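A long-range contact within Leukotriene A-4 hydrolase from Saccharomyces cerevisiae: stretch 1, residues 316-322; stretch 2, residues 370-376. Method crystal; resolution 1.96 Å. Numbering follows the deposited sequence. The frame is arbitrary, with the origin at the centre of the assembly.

Stretch 1 316-322: SWNHFWL
Stretch 2, residues 370-376: TLVQNLN

Asn 318 is the hub of this contact, Asn 318 CA lying 4.4 Å from Gln 373 CA; the register continues with His 319 beside Val 372 and Trp 321 beside Leu 371 (Trp 321 CA to Leu 371 CA 6.7 Å), so the chains run in opposite directions. Stretch 2 is irregular: extended at Val 372 (phi/psi -90/134) and Gln 373 (-103/166), bent at Asn 374 (-135/76), extended again at Leu 375 (-83/146). Its amides meet one residue twice: Gln 373 N donates to Asn 318 O (2.9 Å, 171°) and Leu 375 N to Asn 318 OD1 (2.8 Å, 172°). With chi1 m (-77°) and chi2 -6°, the short Asn side chain acts as a second backbone carbonyl. The backbone N of Asn 318 donates to Ser 316 OG (3.1 Å). Water 1 fills a gap, donating to Asn 318 O and Leu 371 O and accepting from Trp 321 N; water 2 joins Asn 318 ND2 to Leu 375 O. Buried apolar side chains flank partly exposed Asn 318. Leu 371 (t, p) covers one face of the Trp 321 indole (chi1 p, chi2 -89°), Leu 371 CD1 3.4 Å from Trp 321 CB; Val 372 CG2 (chi1 t) lies 4.2 Å from Trp 321 NE1. Leu 375 (m, t) packs CD1 3.7 Å from Trp 317 CB. Both sides summed, 413 Å² is buried.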

ATOM      1  N   SER A 316       2.437  -9.515 -13.438  1.00 22.49           N
ATOM      2  CA  SER A 316       2.240 -10.550 -12.432  1.00 20.58           C
ATOM      3  C   SER A 316       2.865 -10.094 -11.137  1.00 20.93           C
ATOM      4  O   SER A 316       3.549  -9.073 -11.096  1.00 22.08           O
ATOM      5  CB  SER A 316       2.889 -11.862 -12.865  1.00 28.77           C
ATOM      6  OG  SER A 316       4.268 -11.897 -12.552  1.00 25.24           O
ATOM      7  N   TRP A 317       2.667 -10.868 -10.081  1.00 19.41           N
ATOM      8  CA  TRP A 317       3.187 -10.483  -8.774  1.00 18.37           C
ATOM      9  C   TRP A 317       4.680 -10.811  -8.612  1.00 24.28           C
ATOM     10  O   TRP A 317       5.290 -10.443  -7.621  1.00 24.85           O
ATOM     11  CB  TRP A 317       2.311 -11.051  -7.655  1.00 19.71           C
ATOM     12  CG  TRP A 317       0.863 -10.641  -7.890  1.00 21.94           C
ATOM     13  CD1 TRP A 317      -0.167 -11.450  -8.277  1.00 25.04           C
ATOM     14  CD2 TRP A 317       0.327  -9.308  -7.839  1.00 25.08           C
ATOM     15  NE1 TRP A 317      -1.320 -10.706  -8.448  1.00 25.31           N
ATOM     16  CE2 TRP A 317      -1.040  -9.389  -8.187  1.00 20.59           C
ATOM     17  CE3 TRP A 317       0.868  -8.055  -7.519  1.00 26.70           C
ATOM     18  CZ2 TRP A 317      -1.876  -8.266  -8.212  1.00 19.07           C
ATOM     19  CZ3 TRP A 317       0.042  -6.942  -7.556  1.00 22.12           C
ATOM     20  CH2 TRP A 317      -1.310  -7.051  -7.890  1.00 18.57           C
ATOM     21  N   ASN A 318       5.264 -11.464  -9.615  1.00 19.00           N
ATOM     22  CA  ASN A 318       6.721 -11.623  -9.684  1.00 17.84           C
ATOM     23  C   ASN A 318       7.443 -10.330  -9.983  1.00 17.98           C
ATOM     24  O   ASN A 318       8.626 -10.215  -9.703  1.00 21.71           O
ATOM     25  CB  ASN A 318       7.115 -12.606 -10.786  1.00 21.42           C
ATOM     26  CG  ASN A 318       6.907 -14.043 -10.401  1.00 27.18           C
ATOM     27  OD1 ASN A 318       6.569 -14.358  -9.261  1.00 26.94           O
ATOM     28  ND2 ASN A 318       7.165 -14.937 -11.344  1.00 29.62           N
ATOM     29  N   HIS A 319       6.740  -9.382 -10.593  1.00 17.74           N
ATOM     30  CA  HIS A 319       7.348  -8.126 -11.060  1.00 23.78           C
ATOM     31  C   HIS A 319       6.714  -6.918 -10.357  1.00 19.16           C
ATOM     32  O   HIS A 319       6.594  -5.824 -10.924  1.00 21.23           O
ATOM     33  CB  HIS A 319       7.214  -8.015 -12.582  1.00 22.91           C
ATOM     34  CG  HIS A 319       7.780  -9.195 -13.300  1.00 23.11           C
ATOM     35  ND1 HIS A 319       9.116  -9.291 -13.626  1.00 21.25           N
ATOM     36  CD2 HIS A 319       7.210 -10.359 -13.682  1.00 21.90           C
ATOM     37  CE1 HIS A 319       9.337 -10.458 -14.203  1.00 22.47           C
ATOM     38  NE2 HIS A 319       8.198 -11.127 -14.246  1.00 22.92           N
ATOM     39  N   PHE A 320       6.296  -7.156  -9.119  1.00 18.03           N
ATOM     40  CA  PHE A 320       5.632  -6.163  -8.280  1.00 16.82           C
ATOM     41  C   PHE A 320       6.489  -4.907  -8.099  1.00 17.93           C
ATOM     42  O   PHE A 320       5.956  -3.816  -7.882  1.00 22.62           O
ATOM     43  CB  PHE A 320       5.323  -6.802  -6.925  1.00 22.30           C
ATOM     44  CG  PHE A 320       4.486  -5.947  -6.011  1.00 21.09           C
ATOM     45  CD1 PHE A 320       3.320  -5.351  -6.473  1.00 22.29           C
ATOM     46  CD2 PHE A 320       4.833  -5.800  -4.667  1.00 27.79           C
ATOM     47  CE1 PHE A 320       2.527  -4.578  -5.621  1.00 26.49           C
ATOM     48  CE2 PHE A 320       4.050  -5.033  -3.813  1.00 25.24           C
ATOM     49  CZ  PHE A 320       2.891  -4.420  -4.301  1.00 22.37           C
ATOM     50  N   TRP A 321       7.812  -5.052  -8.188  1.00 17.31           N
ATOM     51  CA  TRP A 321       8.702  -3.896  -8.052  1.00 17.68           C
ATOM     52  C   TRP A 321       8.409  -2.788  -9.084  1.00 19.06           C
ATOM     53  O   TRP A 321       8.615  -1.599  -8.801  1.00 19.70           O
ATOM     54  CB  TRP A 321      10.182  -4.311  -8.092  1.00 21.00           C
ATOM     55  CG  TRP A 321      10.767  -4.420  -9.470  1.00 23.20           C
ATOM     56  CD1 TRP A 321      10.772  -5.524 -10.274  1.00 29.55           C
ATOM     57  CD2 TRP A 321      11.450  -3.392 -10.193  1.00 20.97           C
ATOM     58  NE1 TRP A 321      11.418  -5.243 -11.459  1.00 25.54           N
ATOM     59  CE2 TRP A 321      11.835  -3.939 -11.438  1.00 25.49           C
ATOM     60  CE3 TRP A 321      11.774  -2.056  -9.913  1.00 23.96           C
ATOM     61  CZ2 TRP A 321      12.533  -3.195 -12.402  1.00 25.05           C
ATOM     62  CZ3 TRP A 321      12.461  -1.319 -10.872  1.00 21.95           C
ATOM     63  CH2 TRP A 321      12.836  -1.895 -12.102  1.00 23.26           C
ATOM     64  N   LEU A 322       7.924  -3.169 -10.264  1.00 18.74           N
ATOM     65  CA  LEU A 322       7.611  -2.188 -11.312  1.00 18.72           C
ATOM     66  C   LEU A 322       6.529  -1.236 -10.843  1.00 19.02           C
ATOM     67  O   LEU A 322       6.494  -0.077 -11.237  1.00 25.32           O
ATOM     68  CB  LEU A 322       7.153  -2.869 -12.594  1.00 22.14           C
ATOM     69  CG  LEU A 322       8.277  -3.544 -13.397  1.00 23.58           C
ATOM     70  CD1 LEU A 322       7.717  -4.350 -14.563  1.00 21.71           C
ATOM     71  CD2 LEU A 322       9.271  -2.484 -13.871  1.00 21.96           C
ATOM     72  N   THR A 370      15.041 -10.970  -3.082  1.00 21.38           N
ATOM     73  CA  THR A 370      15.419 -10.678  -4.458  1.00 19.26           C
ATOM     74  C   THR A 370      14.397  -9.710  -5.021  1.00 28.88           C
ATOM     75  O   THR A 370      13.211  -9.797  -4.690  1.00 30.32           O
ATOM     76  CB  THR A 370      15.477 -11.954  -5.325  1.00 24.87           C
ATOM     77  OG1 THR A 370      14.182 -12.580  -5.365  1.00 26.17           O
ATOM     78  CG2 THR A 370      16.495 -12.943  -4.740  1.00 31.87           C
ATOM     79  N   LEU A 371      14.846  -8.782  -5.863  1.00 24.47           N
ATOM     80  CA  LEU A 371      13.946  -7.770  -6.404  1.00 24.31           C
ATOM     81  C   LEU A 371      12.837  -8.389  -7.259  1.00 25.64           C
ATOM     82  O   LEU A 371      11.680  -8.063  -7.077  1.00 25.51           O
ATOM     83  CB  LEU A 371      14.713  -6.722  -7.200  1.00 26.89           C
ATOM     84  CG  LEU A 371      13.878  -5.539  -7.690  1.00 30.36           C
ATOM     85  CD1 LEU A 371      13.175  -4.879  -6.520  1.00 24.41           C
ATOM     86  CD2 LEU A 371      14.770  -4.536  -8.413  1.00 26.00           C
ATOM     87  N   VAL A 372      13.206  -9.272  -8.189  1.00 21.42           N
ATOM     88  CA  VAL A 372      12.240 -10.009  -9.000  1.00 21.71           C
ATOM     89  C   VAL A 372      11.942 -11.285  -8.249  1.00 27.61           C
ATOM     90  O   VAL A 372      12.862 -11.954  -7.769  1.00 26.29           O
ATOM     91  CB  VAL A 372      12.837 -10.377 -10.379  1.00 26.10           C
ATOM     92  CG1 VAL A 372      11.944 -11.374 -11.116  1.00 22.43           C
ATOM     93  CG2 VAL A 372      13.075  -9.110 -11.218  1.00 23.82           C
ATOM     94  N   GLN A 373      10.662 -11.625  -8.149  1.00 21.91           N
ATOM     95  CA  GLN A 373      10.237 -12.786  -7.377  1.00 23.42           C
ATOM     96  C   GLN A 373       9.883 -13.966  -8.274  1.00 27.29           C
ATOM     97  O   GLN A 373       9.730 -13.813  -9.490  1.00 25.45           O
ATOM     98  CB  GLN A 373       9.050 -12.400  -6.480  1.00 22.58           C
ATOM     99  CG  GLN A 373       9.461 -11.576  -5.294  1.00 26.35           C
ATOM    100  CD  GLN A 373      10.298 -12.371  -4.313  1.00 29.85           C
ATOM    101  OE1 GLN A 373      11.478 -12.079  -4.080  1.00 35.65           O
ATOM    102  NE2 GLN A 373       9.692 -13.388  -3.739  1.00 20.71           N
ATOM    103  N   ASN A 374       9.759 -15.143  -7.672  1.00 25.35           N
ATOM    104  CA  ASN A 374       9.488 -16.373  -8.414  1.00 18.98           C
ATOM    105  C   ASN A 374       8.410 -17.122  -7.669  1.00 21.03           C
ATOM    106  O   ASN A 374       8.683 -18.084  -6.961  1.00 25.84           O
ATOM    107  CB  ASN A 374      10.767 -17.222  -8.541  1.00 23.20           C
ATOM    108  CG  ASN A 374      10.544 -18.553  -9.286  1.00 35.43           C
ATOM    109  OD1 ASN A 374       9.569 -18.737 -10.015  1.00 39.02           O
ATOM    110  ND2 ASN A 374      11.480 -19.479  -9.108  1.00 38.96           N
ATOM    111  N   LEU A 375       7.181 -16.645  -7.801  1.00 22.54           N
ATOM    112  CA  LEU A 375       6.066 -17.248  -7.114  1.00 27.06           C
ATOM    113  C   LEU A 375       5.641 -18.426  -7.973  1.00 30.98           C
ATOM    114  O   LEU A 375       5.732 -18.387  -9.196  1.00 35.85           O
ATOM    115  CB  LEU A 375       4.904 -16.260  -6.989  1.00 26.24           C
ATOM    116  CG  LEU A 375       5.083 -14.952  -6.212  1.00 38.42           C
ATOM    117  CD1 LEU A 375       3.780 -14.174  -6.201  1.00 35.43           C
ATOM    118  CD2 LEU A 375       5.545 -15.203  -4.786  1.00 42.37           C
ATOM    119  N   ASN A 376       5.188 -19.489  -7.356  1.00 28.38           N
ATOM    120  CA  ASN A 376       4.654 -20.560  -8.178  1.00 33.48           C
ATOM    121  C   ASN A 376       3.151 -20.418  -8.089  1.00 29.97           C
ATOM    122  O   ASN A 376       2.661 -19.358  -7.713  1.00 45.53           O
ATOM    123  CB  ASN A 376       5.124 -21.915  -7.669  1.00 35.68           C
ATOM    124  CG  ASN A 376       6.621 -21.956  -7.396  1.00 61.76           C
ATOM    125  OD1 ASN A 376       7.053 -22.213  -6.265  1.00 64.86           O
ATOM    126  ND2 ASN A 376       7.422 -21.696  -8.431  1.00 66.33           N
TER
HETATM  127  O   HOH W   1       9.184  -7.549  -8.005  1.00 22.99           O
HETATM  128  O   HOH W   2       7.117 -17.623 -11.192  1.00 38.42           O